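Putative aminomethyltransferase (Leptospirillum rubarum, PDB 3TTG) probably binds folate and transfers one-carbon units, as in the glycine cleavage T-protein family. Local coordinates at residues V296-L310 with I328-P342. Numbering follows the deposited sequence.
Sequences VTLFNPKDGNEAGIL and IKRNFSENGTELLLP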
ATOM      1  N   VAL A 296      -1.406 -12.911  14.588  1.00 34.46           N
ATOM      2  CA  VAL A 296      -2.076 -13.621  15.670  1.00 37.07           C
ATOM      3  C   VAL A 296      -3.138 -14.494  15.084  1.00 38.44           C
ATOM      4  O   VAL A 296      -3.985 -14.019  14.298  1.00 34.81           O
ATOM      5  CB  VAL A 296      -2.717 -12.702  16.746  1.00 43.19           C
ATOM      6  CG1 VAL A 296      -2.960 -13.504  18.046  1.00 46.89           C
ATOM      7  CG2 VAL A 296      -1.835 -11.530  17.039  1.00 43.56           C
ATOM      8  N   THR A 297      -3.186 -15.734  15.556  1.00 34.84           N
ATOM      9  CA  THR A 297      -4.236 -16.673  15.146  1.00 35.92           C
ATOM     10  C   THR A 297      -5.586 -16.311  15.732  1.00 38.02           C
ATOM     11  O   THR A 297      -5.666 -15.916  16.889  1.00 38.35           O
ATOM     12  CB  THR A 297      -3.853 -18.081  15.585  1.00 42.62           C
ATOM     13  OG1 THR A 297      -2.654 -18.308  14.906  1.00 46.00           O
ATOM     14  CG2 THR A 297      -4.886 -19.149  15.197  1.00 39.95           C
ATOM     15  N   LEU A 298      -6.634 -16.425  14.919  1.00 33.53           N
ATOM     16  CA  LEU A 298      -8.002 -16.200  15.330  1.00 35.25           C
ATOM     17  C   LEU A 298      -8.683 -17.548  15.373  1.00 39.79           C
ATOM     18  O   LEU A 298      -8.416 -18.379  14.519  1.00 39.22           O
ATOM     19  CB  LEU A 298      -8.744 -15.223  14.391  1.00 34.85           C
ATOM     20  CG  LEU A 298      -8.150 -13.820  14.292  1.00 35.74           C
ATOM     21  CD1 LEU A 298      -8.803 -13.037  13.214  1.00 34.25           C
ATOM     22  CD2 LEU A 298      -8.270 -13.104  15.605  1.00 38.67           C
ATOM     23  N   PHE A 299      -9.549 -17.774  16.359  1.00 38.15           N
ATOM     24  CA  PHE A 299     -10.231 -19.048  16.555  1.00 39.35           C
ATOM     25  C   PHE A 299     -11.728 -18.913  16.468  1.00 44.94           C
ATOM     26  O   PHE A 299     -12.300 -17.925  16.926  1.00 42.40           O
ATOM     27  CB  PHE A 299      -9.866 -19.637  17.944  1.00 41.82           C
ATOM     28  CG  PHE A 299      -8.403 -19.974  18.067  1.00 43.22           C
ATOM     29  CD1 PHE A 299      -7.928 -21.220  17.694  1.00 47.62           C
ATOM     30  CD2 PHE A 299      -7.505 -19.058  18.595  1.00 44.58           C
ATOM     31  CE1 PHE A 299      -6.559 -21.533  17.802  1.00 49.01           C
ATOM     32  CE2 PHE A 299      -6.144 -19.357  18.683  1.00 46.71           C
ATOM     33  CZ  PHE A 299      -5.675 -20.588  18.274  1.00 46.27           C
ATOM     34  N   ASN A 300     -12.365 -19.965  15.961  1.00 45.71           N
ATOM     35  CA  ASN A 300     -13.817 -20.107  15.898  1.00 47.76           C
ATOM     36  C   ASN A 300     -14.344 -20.445  17.324  1.00 54.88           C
ATOM     37  O   ASN A 300     -13.982 -21.512  17.855  1.00 54.18           O
ATOM     38  CB  ASN A 300     -14.139 -21.252  14.897  1.00 51.48           C
ATOM     39  CG  ASN A 300     -15.597 -21.597  14.707  1.00 67.60           C
ATOM     40  OD1 ASN A 300     -16.509 -20.939  15.220  1.00 55.90           O
ATOM     41  ND2 ASN A 300     -15.842 -22.655  13.946  1.00 65.03           N
ATOM     42  N   PRO A 301     -15.194 -19.581  17.945  1.00 52.48           N
ATOM     43  CA  PRO A 301     -15.723 -19.876  19.293  1.00 54.08           C
ATOM     44  C   PRO A 301     -16.523 -21.191  19.426  1.00 60.74           C
ATOM     45  O   PRO A 301     -16.518 -21.740  20.499  1.00 59.42           O
ATOM     46  CB  PRO A 301     -16.616 -18.658  19.597  1.00 55.17           C
ATOM     47  CG  PRO A 301     -16.230 -17.642  18.659  1.00 57.06           C
ATOM     48  CD  PRO A 301     -15.725 -18.303  17.449  1.00 52.71           C
ATOM     49  N   LYS A 302     -17.157 -21.705  18.351  1.00 63.56           N
ATOM     50  CA  LYS A 302     -17.948 -22.960  18.386  1.00 68.27           C
ATOM     51  C   LYS A 302     -17.099 -24.210  18.685  1.00 72.90           C
ATOM     52  O   LYS A 302     -17.319 -24.860  19.700  1.00 75.09           O
ATOM     53  CB  LYS A 302     -18.674 -23.203  17.034  1.00 73.11           C
ATOM     54  CG  LYS A 302     -20.027 -22.518  16.873  1.00 99.13           C
ATOM     55  CD  LYS A 302     -19.947 -21.061  16.444  1.00103.46           C
ATOM     56  CE  LYS A 302     -21.296 -20.561  15.951  1.00110.45           C
ATOM     57  NZ  LYS A 302     -22.371 -20.668  16.984  1.00115.48           N
ATOM     58  N   ASP A 303     -16.114 -24.500  17.811  1.00 67.26           N
ATOM     59  CA  ASP A 303     -15.254 -25.687  17.876  1.00 67.46           C
ATOM     60  C   ASP A 303     -13.781 -25.413  18.272  1.00 66.30           C
ATOM     61  O   ASP A 303     -13.041 -26.370  18.501  1.00 65.42           O
ATOM     62  CB  ASP A 303     -15.291 -26.432  16.523  1.00 70.65           C
ATOM     63  CG  ASP A 303     -14.982 -25.633  15.279  1.00 79.66           C
ATOM     64  OD1 ASP A 303     -14.395 -24.541  15.401  1.00 75.53           O
ATOM     65  OD2 ASP A 303     -15.337 -26.096  14.177  1.00 92.17           O
ATOM     66  N   GLY A 304     -13.358 -24.150  18.357  1.00 57.97           N
ATOM     67  CA  GLY A 304     -11.977 -23.845  18.729  1.00 55.55           C
ATOM     68  C   GLY A 304     -10.951 -24.040  17.625  1.00 55.18           C
ATOM     69  O   GLY A 304      -9.750 -24.041  17.885  1.00 53.93           O
ATOM     70  N   ASN A 305     -11.406 -24.246  16.396  1.00 51.29           N
ATOM     71  CA  ASN A 305     -10.535 -24.373  15.240  1.00 50.39           C
ATOM     72  C   ASN A 305     -10.077 -22.984  14.758  1.00 50.42           C
ATOM     73  O   ASN A 305     -10.730 -21.972  15.020  1.00 48.81           O
ATOM     74  CB  ASN A 305     -11.262 -25.104  14.112  1.00 55.93           C
ATOM     75  CG  ASN A 305     -11.501 -26.566  14.389  1.00 75.73           C
ATOM     76  OD1 ASN A 305     -11.114 -27.123  15.426  1.00 71.52           O
ATOM     77  ND2 ASN A 305     -12.128 -27.222  13.444  1.00 67.36           N
ATOM     78  N   GLU A 306      -8.970 -22.964  14.020  1.00 45.77           N
ATOM     79  CA  GLU A 306      -8.383 -21.761  13.434  1.00 42.56           C
ATOM     80  C   GLU A 306      -9.367 -21.208  12.378  1.00 47.18           C
ATOM     81  O   GLU A 306      -9.917 -22.002  11.597  1.00 46.81           O
ATOM     82  CB  GLU A 306      -7.024 -22.119  12.819  1.00 43.58           C
ATOM     83  CG  GLU A 306      -5.980 -22.500  13.849  1.00 55.35           C
ATOM     84  CD  GLU A 306      -4.573 -22.759  13.340  1.00 67.72           C
ATOM     85  OE1 GLU A 306      -4.362 -22.782  12.107  1.00 63.51           O
ATOM     86  OE2 GLU A 306      -3.691 -23.018  14.186  1.00 69.49           O
ATOM     87  N   ALA A 307      -9.685 -19.886  12.454  1.00 40.79           N
ATOM     88  CA  ALA A 307     -10.646 -19.234  11.575  1.00 41.47           C
ATOM     89  C   ALA A 307     -10.002 -18.171  10.698  1.00 42.71           C
ATOM     90  O   ALA A 307     -10.606 -17.759   9.715  1.00 41.96           O
ATOM     91  CB  ALA A 307     -11.748 -18.586  12.402  1.00 42.19           C
ATOM     92  N   GLY A 308      -8.826 -17.713  11.091  1.00 38.71           N
ATOM     93  CA  GLY A 308      -8.097 -16.687  10.384  1.00 37.49           C
ATOM     94  C   GLY A 308      -6.877 -16.210  11.123  1.00 37.73           C
ATOM     95  O   GLY A 308      -6.418 -16.834  12.090  1.00 35.39           O
ATOM     96  N   ILE A 309      -6.435 -15.012  10.731  1.00 35.41           N
ATOM     97  CA  ILE A 309      -5.272 -14.374  11.297  1.00 35.30           C
ATOM     98  C   ILE A 309      -5.471 -12.885  11.281  1.00 34.58           C
ATOM     99  O   ILE A 309      -5.954 -12.300  10.302  1.00 34.88           O
ATOM    100  CB  ILE A 309      -3.941 -14.745  10.577  1.00 41.06           C
ATOM    101  CG1 ILE A 309      -4.118 -14.655   9.100  1.00 43.36           C
ATOM    102  CG2 ILE A 309      -3.443 -16.156  10.969  1.00 47.91           C
ATOM    103  CD1 ILE A 309      -2.955 -15.147   8.325  1.00 65.62           C
ATOM    104  N   LEU A 310      -4.981 -12.267  12.332  1.00 29.12           N
ATOM    105  CA  LEU A 310      -4.944 -10.824  12.492  1.00 29.15           C
ATOM    106  C   LEU A 310      -3.508 -10.414  12.231  1.00 33.41           C
ATOM    107  O   LEU A 310      -2.590 -10.884  12.920  1.00 30.09           O
ATOM    108  CB  LEU A 310      -5.400 -10.493  13.892  1.00 29.62           C
ATOM    109  CG  LEU A 310      -5.573  -9.048  14.245  1.00 34.06           C
ATOM    110  CD1 LEU A 310      -6.770  -8.429  13.474  1.00 34.29           C
ATOM    111  CD2 LEU A 310      -5.767  -8.909  15.802  1.00 39.99           C
ATOM    112  N   ILE A 328      -9.487 -13.834   6.740  1.00 31.60           N
ATOM    113  CA  ILE A 328     -10.557 -14.649   7.298  1.00 32.72           C
ATOM    114  C   ILE A 328     -10.872 -15.805   6.357  1.00 38.37           C
ATOM    115  O   ILE A 328     -11.036 -15.595   5.152  1.00 38.54           O
ATOM    116  CB  ILE A 328     -11.815 -13.747   7.611  1.00 36.78           C
ATOM    117  CG1 ILE A 328     -12.789 -14.411   8.597  1.00 38.54           C
ATOM    118  CG2 ILE A 328     -12.557 -13.333   6.377  1.00 38.35           C
ATOM    119  CD1 ILE A 328     -12.250 -14.585   9.945  1.00 45.26           C
ATOM    120  N   LYS A 329     -11.020 -17.007   6.915  1.00 36.08           N
ATOM    121  CA  LYS A 329     -11.459 -18.174   6.145  1.00 39.36           C
ATOM    122  C   LYS A 329     -12.897 -17.932   5.688  1.00 44.70           C
ATOM    123  O   LYS A 329     -13.632 -17.179   6.327  1.00 43.29           O
ATOM    124  CB  LYS A 329     -11.334 -19.497   6.937  1.00 41.40           C
ATOM    125  CG  LYS A 329      -9.925 -19.904   7.189  1.00 44.59           C
ATOM    126  CD  LYS A 329      -9.889 -21.218   8.001  1.00 46.24           C
ATOM    127  CE  LYS A 329      -8.453 -21.540   8.293  1.00 48.63           C
ATOM    128  NZ  LYS A 329      -8.302 -22.821   8.969  1.00 64.24           N
ATOM    129  N   ARG A 330     -13.234 -18.444   4.504  1.00 47.29           N
ATOM    130  CA  ARG A 330     -14.529 -18.231   3.836  1.00 49.95           C
ATOM    131  C   ARG A 330     -15.767 -18.459   4.727  1.00 57.21           C
ATOM    132  O   ARG A 330     -16.712 -17.665   4.689  1.00 57.57           O
ATOM    133  CB  ARG A 330     -14.627 -19.179   2.631  1.00 54.73           C
ATOM    134  CG  ARG A 330     -15.722 -18.861   1.619  1.00 65.42           C
ATOM    135  CD  ARG A 330     -15.346 -19.508   0.287  1.00 84.84           C
ATOM    136  NE  ARG A 330     -16.328 -19.284  -0.776  1.00 96.02           N
ATOM    137  CZ  ARG A 330     -16.101 -19.481  -2.077  1.00114.29           C
ATOM    138  NH1 ARG A 330     -14.908 -19.899  -2.500  1.00101.24           N
ATOM    139  NH2 ARG A 330     -17.061 -19.249  -2.966  1.00106.30           N
ATOM    140  N   ASN A 331     -15.741 -19.507   5.543  1.00 55.18           N
ATOM    141  CA  ASN A 331     -16.875 -19.826   6.420  1.00 56.77           C
ATOM    142  C   ASN A 331     -17.126 -18.749   7.522  1.00 57.80           C
ATOM    143  O   ASN A 331     -18.158 -18.818   8.186  1.00 57.46           O
ATOM    144  CB  ASN A 331     -16.682 -21.214   7.071  1.00 61.48           C
ATOM    145  CG  ASN A 331     -17.224 -22.387   6.268  1.00 92.45           C
ATOM    146  OD1 ASN A 331     -17.854 -23.295   6.835  1.00 95.45           O
ATOM    147  ND2 ASN A 331     -16.994 -22.436   4.945  1.00 78.44           N
ATOM    148  N   PHE A 332     -16.226 -17.757   7.704  1.00 49.51           N
ATOM    149  CA  PHE A 332     -16.388 -16.733   8.751  1.00 46.91           C
ATOM    150  C   PHE A 332     -16.295 -15.338   8.220  1.00 48.19           C
ATOM    151  O   PHE A 332     -16.157 -14.425   9.015  1.00 48.88           O
ATOM    152  CB  PHE A 332     -15.310 -16.932   9.849  1.00 46.76           C
ATOM    153  CG  PHE A 332     -15.207 -18.367  10.303  1.00 48.81           C
ATOM    154  CD1 PHE A 332     -16.100 -18.883  11.233  1.00 53.49           C
ATOM    155  CD2 PHE A 332     -14.246 -19.213   9.767  1.00 49.85           C
ATOM    156  CE1 PHE A 332     -16.064 -20.235  11.590  1.00 56.39           C
ATOM    157  CE2 PHE A 332     -14.180 -20.561  10.157  1.00 55.19           C
ATOM    158  CZ  PHE A 332     -15.105 -21.070  11.050  1.00 55.00           C
ATOM    159  N   SER A 333     -16.410 -15.130   6.908  1.00 47.60           N
ATOM    160  CA  SER A 333     -16.201 -13.809   6.301  1.00 46.39           C
ATOM    161  C   SER A 333     -17.339 -12.796   6.469  1.00 50.66           C
ATOM    162  O   SER A 333     -17.122 -11.610   6.223  1.00 48.23           O
ATOM    163  CB  SER A 333     -15.928 -13.953   4.807  1.00 51.28           C
ATOM    164  OG  SER A 333     -16.956 -14.669   4.156  1.00 56.80           O
ATOM    165  N   GLU A 334     -18.535 -13.228   6.861  1.00 47.95           N
ATOM    166  CA  GLU A 334     -19.678 -12.319   6.981  1.00 47.17           C
ATOM    167  C   GLU A 334     -19.439 -11.243   8.064  1.00 46.45           C
ATOM    168  O   GLU A 334     -18.911 -11.543   9.131  1.00 44.34           O
ATOM    169  CB  GLU A 334     -20.940 -13.158   7.309  1.00 50.64           C
ATOM    170  CG  GLU A 334     -22.239 -12.367   7.339  1.00 68.98           C
ATOM    171  CD  GLU A 334     -23.465 -13.191   7.700  1.00 90.06           C
ATOM    172  OE1 GLU A 334     -24.486 -12.585   8.100  1.00 80.48           O
ATOM    173  OE2 GLU A 334     -23.402 -14.440   7.602  1.00 77.14           O
ATOM    174  N   ASN A 335     -19.767  -9.984   7.772  1.00 41.33           N
ATOM    175  CA  ASN A 335     -19.630  -8.911   8.770  1.00 39.90           C
ATOM    176  C   ASN A 335     -20.411  -9.241  10.018  1.00 45.13           C
ATOM    177  O   ASN A 335     -21.509  -9.787   9.945  1.00 44.32           O
ATOM    178  CB  ASN A 335     -20.090  -7.551   8.222  1.00 43.29           C
ATOM    179  CG  ASN A 335     -19.172  -7.016   7.193  1.00 60.20           C
ATOM    180  OD1 ASN A 335     -17.986  -7.372   7.151  1.00 48.37           O
ATOM    181  ND2 ASN A 335     -19.700  -6.149   6.348  1.00 59.20           N
ATOM    182  N   GLY A 336     -19.810  -8.972  11.167  1.00 41.82           N
ATOM    183  CA  GLY A 336     -20.434  -9.293  12.430  1.00 42.98           C
ATOM    184  C   GLY A 336     -19.951 -10.618  13.011  1.00 46.38           C
ATOM    185  O   GLY A 336     -20.177 -10.850  14.193  1.00 46.11           O
ATOM    186  N   THR A 337     -19.349 -11.527  12.201  1.00 42.52           N
ATOM    187  CA  THR A 337     -18.805 -12.788  12.742  1.00 43.30           C
ATOM    188  C   THR A 337     -17.808 -12.543  13.875  1.00 45.26           C
ATOM    189  O   THR A 337     -16.833 -11.800  13.714  1.00 42.04           O
ATOM    190  CB  THR A 337     -18.111 -13.623  11.663  1.00 45.14           C
ATOM    191  OG1 THR A 337     -19.041 -13.852  10.616  1.00 44.48           O
ATOM    192  CG2 THR A 337     -17.612 -14.968  12.211  1.00 43.80           C
ATOM    193  N   GLU A 338     -18.044 -13.175  15.013  1.00 43.42           N
ATOM    194  CA  GLU A 338     -17.179 -13.021  16.188  1.00 41.75           C
ATOM    195  C   GLU A 338     -16.145 -14.162  16.252  1.00 42.20           C
ATOM    196  O   GLU A 338     -16.518 -15.329  16.170  1.00 40.70           O
ATOM    197  CB  GLU A 338     -18.042 -12.979  17.450  1.00 45.60           C
ATOM    198  CG  GLU A 338     -18.928 -11.745  17.460  1.00 60.07           C
ATOM    199  CD  GLU A 338     -19.824 -11.580  18.663  1.00 77.37           C
ATOM    200  OE1 GLU A 338     -20.148 -12.597  19.318  1.00 77.45           O
ATOM    201  OE2 GLU A 338     -20.238 -10.428  18.922  1.00 82.33           O
ATOM    202  N   LEU A 339     -14.855 -13.808  16.432  1.00 39.04           N
ATOM    203  CA  LEU A 339     -13.727 -14.741  16.556  1.00 38.88           C
ATOM    204  C   LEU A 339     -12.974 -14.435  17.849  1.00 41.22           C
ATOM    205  O   LEU A 339     -13.086 -13.344  18.401  1.00 37.44           O
ATOM    206  CB  LEU A 339     -12.746 -14.701  15.373  1.00 38.15           C
ATOM    207  CG  LEU A 339     -13.249 -15.057  13.919  1.00 42.74           C
ATOM    208  CD1 LEU A 339     -14.048 -16.355  13.900  1.00 44.37           C
ATOM    209  CD2 LEU A 339     -13.972 -13.883  13.239  1.00 42.26           C
ATOM    210  N   LEU A 340     -12.160 -15.385  18.294  1.00 38.32           N
ATOM    211  CA  LEU A 340     -11.385 -15.222  19.497  1.00 37.06           C
ATOM    212  C   LEU A 340      -9.900 -15.164  19.234  1.00 37.89           C
ATOM    213  O   LEU A 340      -9.341 -15.951  18.459  1.00 36.55           O
ATOM    214  CB  LEU A 340     -11.677 -16.409  20.411  1.00 39.17           C
ATOM    215  CG  LEU A 340     -13.070 -16.472  20.959  1.00 45.30           C
ATOM    216  CD1 LEU A 340     -13.381 -17.877  21.438  1.00 47.90           C
ATOM    217  CD2 LEU A 340     -13.247 -15.504  22.084  1.00 50.05           C
ATOM    218  N   LEU A 341      -9.247 -14.288  19.954  1.00 34.54           N
ATOM    219  CA  LEU A 341      -7.800 -14.246  20.022  1.00 33.75           C
ATOM    220  C   LEU A 341      -7.309 -15.371  21.007  1.00 35.99           C
ATOM    221  O   LEU A 341      -8.145 -15.986  21.702  1.00 35.21           O
ATOM    222  CB  LEU A 341      -7.348 -12.840  20.448  1.00 33.73           C
ATOM    223  CG  LEU A 341      -7.443 -11.794  19.321  1.00 39.32           C
ATOM    224  CD1 LEU A 341      -7.522 -10.413  19.930  1.00 40.50           C
ATOM    225  CD2 LEU A 341      -6.251 -11.904  18.367  1.00 46.12           C
ATOM    226  N   PRO A 342      -5.992 -15.667  21.065  1.00 34.74           N
ATOM    227  CA  PRO A 342      -5.520 -16.781  21.920  1.00 36.00           C
ATOM    228  C   PRO A 342      -5.839 -16.632  23.429  1.00 37.09           C
ATOM    229  O   PRO A 342      -6.011 -17.631  24.146  1.00 35.00           O
ATOM    230  CB  PRO A 342      -4.007 -16.805  21.675  1.00 38.80           C
ATOM    231  CG  PRO A 342      -3.822 -16.214  20.296  1.00 42.00           C
ATOM    232  CD  PRO A 342      -4.904 -15.154  20.189  1.00 36.91           C
TER
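Phe-299 and Leu-340 form an antiparallel hydrogen-bonded pair through two backbone bonds, Phe-299 N to Leu-340 O (2.8 Å) and Leu-340 N back to Phe-299 O, where the short segments 296-299 and 338-340 run at 127° to each other; at the other end Lys-329 N donates to Ala-307 O beside the Gly-308/Ile-328 pair. Ala-307, whose carbonyl takes that bond, turns its CB over one face of the Phe-332 ring, 4.0 Å from the centroid, a CH-pi contact. Ala-307 CB also touches Leu-339 CD1 at 3.5 Å. At the rim of that ring, CE1 and CZ of Phe-332 meet the amide of Asn-300, with Asn-300 ND2 3.4 Å from CZ and the two planes 61° apart. Cutting Phe-332 back to an alanine would probably leave Ala-307 CB without its aromatic cover and the Asn-300 amide without the ring edge it leans on. Strands 296-299 and 338-340 are the outermost of a six-stranded antiparallel sheet, and their single bridge draws its two ends together, consistent with the C-terminal barrel of T-proteins. A classic beta bulge, with Ala-307 and Gly-308 set against the single residue Leu-298, interrupts the hairpin of 296-299 and 306-310. In the buried layer, probably the barrel's interior, Leu-298 and Leu-341 run side by side, CD2 against CD2 at 3.6 Å, with Phe-282 and Val-347 also touching Leu-298. Val-296 holds CG1 anti to its own nitrogen (chi1 -161°), which brings that methyl to 3.3 Å from Pro-342 CD, closer than carbons usually pack. Out at the surface, the extended Lys-329 chain runs past the carbonyls of Ala-307 and Glu-306 until NZ donates to Glu-306 O from above the carbonyl plane, at 3.2 Å.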